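Local coordinates for aminotransferase class I and II (Streptococcus suis 89/1591, PDB 3OP7), which catalyses pyridoxal-phosphate-dependent amino-group transfer, with the cofactor carried on an active-site lysine, and probably works as a homodimer, at the interface of chains A and B. Sequence-based numbering; all coordinates share one arbitrary frame. Chains: chain A/B, Aminotransferase class I and II.

Contact 1: the interface of chains A and B. Residues chain A 52, 57, 257-258; chain B 34, 52, 228-229, 258.
A:Phe258 and B:Phe258, the same residue from two copies of the chain, lie face to face across the local two-fold, their planes 7° apart and their ring centres 3.7 Å from each other. Starting at CB of A:Phe258, the methylene lies over the face of the partner ring near its rim, 3.3 Å from CE1 of B:Phe258. CG then comes over the centre of that ring, and CD1 lies above the partner's CG and CB. CE1 continues over the partner's CB, with CG a little farther off. On the other side of the ring, CD2 and CE2 both face CD2 of B:Phe258. CZ, at the tip, meets the partner's CB at 3.8 Å. Each ring is therefore displaced along the other, and each CB covers the rim of its neighbour's face. With CG anti to the backbone N (chi1 165°) in both copies, the two side chains reach across the symmetry axis and overlap.

A:Leu52 borders this stack: its CD1 lies in plane at the edge of its own chain's A:Phe258, while CD2 touches CD2 of B:Leu34 at 3.8 Å and points tip to tip at CE2 of B:Phe258.

Backbone groups of B:Gly228 clamp the flank. Its N donates to O of A:Leu57 (2.9 Å), and its O accepts N of A:Val257 (2.8 Å). A water joins that same O to N of A:Phe258, and a second links O of A:Leu52 to N of B:Leu34.

In the fold, the stack sits at the first turn of helix 257-268 from each chain, between the ends of helices 45-53 and beside the 3-10 turn 227-229, in what is probably the dimer interface of this aminotransferase.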
# COMPACT_ATOMS: atom_id res chain seq x y z
N LEU A 52 -9.08 8.23 -20.41
CA LEU A 52 -7.88 7.69 -19.77
C LEU A 52 -6.61 8.19 -20.42
O LEU A 52 -5.69 8.60 -19.72
CB LEU A 52 -7.89 6.17 -19.81
CG LEU A 52 -6.59 5.51 -19.35
CD1 LEU A 52 -6.36 5.76 -17.87
CD2 LEU A 52 -6.59 3.98 -19.71
N LEU A 57 -0.77 10.90 -15.52
CA LEU A 57 -0.57 9.85 -14.52
C LEU A 57 0.35 10.48 -13.43
O LEU A 57 1.43 9.97 -13.06
CB LEU A 57 0.03 8.61 -15.18
CG LEU A 57 -0.86 7.97 -16.25
CD1 LEU A 57 -0.08 6.88 -17.03
CD2 LEU A 57 -2.12 7.41 -15.59
N VAL A 257 -4.33 6.24 -10.58
CA VAL A 257 -5.21 7.03 -11.45
C VAL A 257 -6.22 6.15 -12.25
O VAL A 257 -7.40 6.41 -12.22
CB VAL A 257 -4.38 7.91 -12.41
CG1 VAL A 257 -5.21 8.62 -13.49
CG2 VAL A 257 -3.66 8.97 -11.58
N PHE A 258 -5.71 5.14 -12.94
CA PHE A 258 -6.56 4.24 -13.72
C PHE A 258 -7.40 3.46 -12.76
O PHE A 258 -8.58 3.23 -13.01
CB PHE A 258 -5.71 3.28 -14.56
CG PHE A 258 -6.42 2.11 -15.11
CD1 PHE A 258 -6.54 0.95 -14.35
CD2 PHE A 258 -6.98 2.12 -16.39
CE1 PHE A 258 -7.16 -0.17 -14.87
CE2 PHE A 258 -7.62 0.97 -16.90
CZ PHE A 258 -7.68 -0.15 -16.13
N LEU B 34 -0.73 8.53 -20.76
CA LEU B 34 -0.58 7.30 -21.53
C LEU B 34 -0.29 7.64 -22.99
O LEU B 34 0.57 7.03 -23.61
CB LEU B 34 -1.86 6.44 -21.39
CG LEU B 34 -1.69 4.94 -21.50
CD1 LEU B 34 -0.52 4.44 -20.65
CD2 LEU B 34 -3.04 4.26 -21.14
N LEU B 52 -5.00 -5.21 -22.68
CA LEU B 52 -5.56 -4.81 -21.40
C LEU B 52 -7.00 -5.28 -21.23
O LEU B 52 -7.34 -5.81 -20.19
CB LEU B 52 -5.52 -3.29 -21.25
CG LEU B 52 -6.28 -2.75 -20.03
CD1 LEU B 52 -5.60 -3.19 -18.74
CD2 LEU B 52 -6.42 -1.19 -20.13
N GLY B 228 1.25 7.98 -10.94
CA GLY B 228 -0.18 7.55 -10.94
C GLY B 228 -0.46 6.08 -11.17
O GLY B 228 -1.59 5.67 -11.07
N ILE B 229 0.55 5.31 -11.50
CA ILE B 229 0.41 3.85 -11.54
C ILE B 229 0.82 3.17 -10.21
O ILE B 229 0.57 1.98 -10.01
CB ILE B 229 1.15 3.20 -12.73
CG1 ILE B 229 2.68 3.39 -12.64
CG2 ILE B 229 0.56 3.74 -14.05
CD1 ILE B 229 3.49 2.74 -13.80
N PHE B 258 -3.21 -3.23 -14.35
CA PHE B 258 -2.94 -2.20 -15.36
C PHE B 258 -1.66 -1.52 -14.99
O PHE B 258 -0.85 -1.21 -15.85
CB PHE B 258 -4.08 -1.18 -15.40
CG PHE B 258 -3.78 0.08 -16.11
CD1 PHE B 258 -3.19 1.13 -15.44
CD2 PHE B 258 -4.09 0.25 -17.47
CE1 PHE B 258 -2.95 2.34 -16.07
CE2 PHE B 258 -3.82 1.48 -18.11
CZ PHE B 258 -3.27 2.50 -17.39
O HOH W 1 -2.99 8.48 -18.97
O HOH W 2 -3.42 3.62 -11.96

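Contact 2: the interface of chains A and B. Residues chain A 4, 7, 95, 117, 120-121, 124; chain B 99, 249-250.
Both faces of the B:Tyr250 ring are covered by chain A: CD1 of A:Leu4 lies on one, offset toward the rim and 3.4 Å from CZ, and CD2 of A:Phe7 stands over the centre of the other. In this class I and II aminotransferase, an N-terminal segment thus packs against the partner subunit, probably as part of the dimer. The A:Phe7 ring turns its edge to the tyrosine, with the planes 72° apart, while one of its own faces carries CB of B:Asp249, 3.6 Å from the ring centre. CG of A:Gln117 lies at another part of the phenylalanine's edge.

The second methyl of A:Leu4, CD2, sits over the centre of the B:Tyr99 ring, 3.5 Å from its centroid. One leucine fork thereby serves two tyrosines: chi1 of -170° brings CG, anti to the backbone N, up to them, and chi2 of 71° turns one methyl to each ring. At the edge of B:Tyr99, in plane, is OG of A:Ser124, which hydrogen-bonds the phenol OH at 2.7 Å. That serine also donates to O of A:Ile121 (2.6 Å) on a lone pair, and its hydroxyl thus bridges its own helix and the phenol. CG1 of A:Ile121 packs against the same phenol oxygen at 3.4 Å.

The amide NE2 of A:Gln117, on an extended chain, donates to the backbone O of B:Tyr250 at 2.9 Å, approaching from above the carbonyl plane.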
# COMPACT_ATOMS: atom_id res chain seq x y z
N LEU A 4 5.94 -9.32 14.52
CA LEU A 4 5.14 -9.41 13.27
C LEU A 4 5.44 -10.75 12.60
O LEU A 4 6.46 -10.86 11.93
CB LEU A 4 5.38 -8.27 12.29
CG LEU A 4 4.38 -8.23 11.13
CD1 LEU A 4 2.98 -7.78 11.59
CD2 LEU A 4 4.88 -7.33 9.97
N PHE A 7 2.72 -13.86 7.35
CA PHE A 7 1.30 -13.88 7.06
C PHE A 7 1.00 -15.31 6.56
O PHE A 7 1.49 -15.73 5.53
CB PHE A 7 0.98 -12.78 6.03
CG PHE A 7 -0.45 -12.31 6.03
CD1 PHE A 7 -1.48 -13.17 5.60
CD2 PHE A 7 -0.78 -11.00 6.41
CE1 PHE A 7 -2.79 -12.74 5.56
CE2 PHE A 7 -2.08 -10.56 6.39
CZ PHE A 7 -3.11 -11.43 5.94
N LEU A 95 -4.64 -1.48 7.29
CA LEU A 95 -3.34 -1.03 7.74
C LEU A 95 -3.41 0.44 8.12
O LEU A 95 -2.85 0.85 9.15
CB LEU A 95 -2.29 -1.21 6.65
CG LEU A 95 -0.90 -0.69 7.02
CD1 LEU A 95 -0.37 -1.32 8.30
CD2 LEU A 95 0.04 -0.88 5.84
N GLN A 117 -4.41 -9.48 9.46
CA GLN A 117 -4.09 -8.07 9.71
C GLN A 117 -4.66 -7.58 11.05
O GLN A 117 -4.04 -6.77 11.75
CB GLN A 117 -4.69 -7.19 8.63
CG GLN A 117 -3.93 -7.16 7.29
CD GLN A 117 -4.50 -6.11 6.38
OE1 GLN A 117 -5.66 -6.19 6.00
NE2 GLN A 117 -3.68 -5.11 6.01
N ASP A 120 -2.54 -9.17 14.19
CA ASP A 120 -1.09 -9.07 14.17
C ASP A 120 -0.56 -7.67 13.94
O ASP A 120 0.50 -7.33 14.47
CB ASP A 120 -0.47 -10.12 13.25
CG ASP A 120 -0.29 -11.48 13.96
OD1 ASP A 120 -0.24 -11.52 15.24
OD2 ASP A 120 -0.21 -12.52 13.23
N ILE A 121 -1.27 -6.84 13.19
CA ILE A 121 -0.81 -5.46 13.08
C ILE A 121 -0.82 -4.79 14.46
O ILE A 121 0.20 -4.22 14.87
CB ILE A 121 -1.51 -4.64 11.95
CG1 ILE A 121 -1.13 -5.23 10.58
CG2 ILE A 121 -1.09 -3.17 12.03
CD1 ILE A 121 -1.89 -4.63 9.40
N SER A 124 2.07 -5.85 16.56
CA SER A 124 3.34 -5.32 16.08
C SER A 124 3.55 -3.90 16.49
O SER A 124 4.69 -3.43 16.54
CB SER A 124 3.44 -5.43 14.54
OG SER A 124 2.59 -4.48 13.88
N TYR B 99 8.93 -2.79 7.85
CA TYR B 99 7.97 -3.55 8.62
C TYR B 99 8.40 -5.03 8.73
O TYR B 99 8.19 -5.68 9.79
CB TYR B 99 6.61 -3.38 7.99
CG TYR B 99 5.42 -3.61 8.86
CD1 TYR B 99 5.48 -3.50 10.23
CD2 TYR B 99 4.22 -3.97 8.31
CE1 TYR B 99 4.36 -3.75 11.04
CE2 TYR B 99 3.10 -4.20 9.11
CZ TYR B 99 3.18 -4.08 10.46
OH TYR B 99 2.06 -4.35 11.23
N ASP B 249 1.10 -9.28 2.32
CA ASP B 249 -0.33 -9.18 2.59
C ASP B 249 -0.65 -8.28 3.79
O ASP B 249 -1.81 -7.94 4.01
CB ASP B 249 -1.04 -10.51 2.77
CG ASP B 249 -1.08 -11.35 1.50
OD1 ASP B 249 -0.44 -10.96 0.51
OD2 ASP B 249 -1.77 -12.39 1.56
N TYR B 250 0.35 -7.85 4.54
CA TYR B 250 0.01 -6.89 5.60
C TYR B 250 -0.19 -5.52 5.03
O TYR B 250 -0.82 -4.68 5.68
CB TYR B 250 1.15 -6.81 6.62
CG TYR B 250 1.22 -7.94 7.60
CD1 TYR B 250 0.24 -8.13 8.58
CD2 TYR B 250 2.28 -8.85 7.57
CE1 TYR B 250 0.35 -9.10 9.48
CE2 TYR B 250 2.39 -9.85 8.48
CZ TYR B 250 1.42 -9.99 9.46
OH TYR B 250 1.40 -11.02 10.42

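The C-alpha centres of contact 1 and contact 2 lie about 28 Å apart within one interface between identical chains, and no residue belongs to both. Contact 1 sits on the two-fold, so the same phenylalanine enters from each side; contact 2 lies away from it and has a twin with the chains exchanged. Along the sequence they are close: the 3-10 turn 248-250 of contact 2 comes shortly before helix 257-268 of contact 1. That short stretch can thus brace the partner at two separated places. Both belong to what is probably the physiological dimer interface, as is usual in this family.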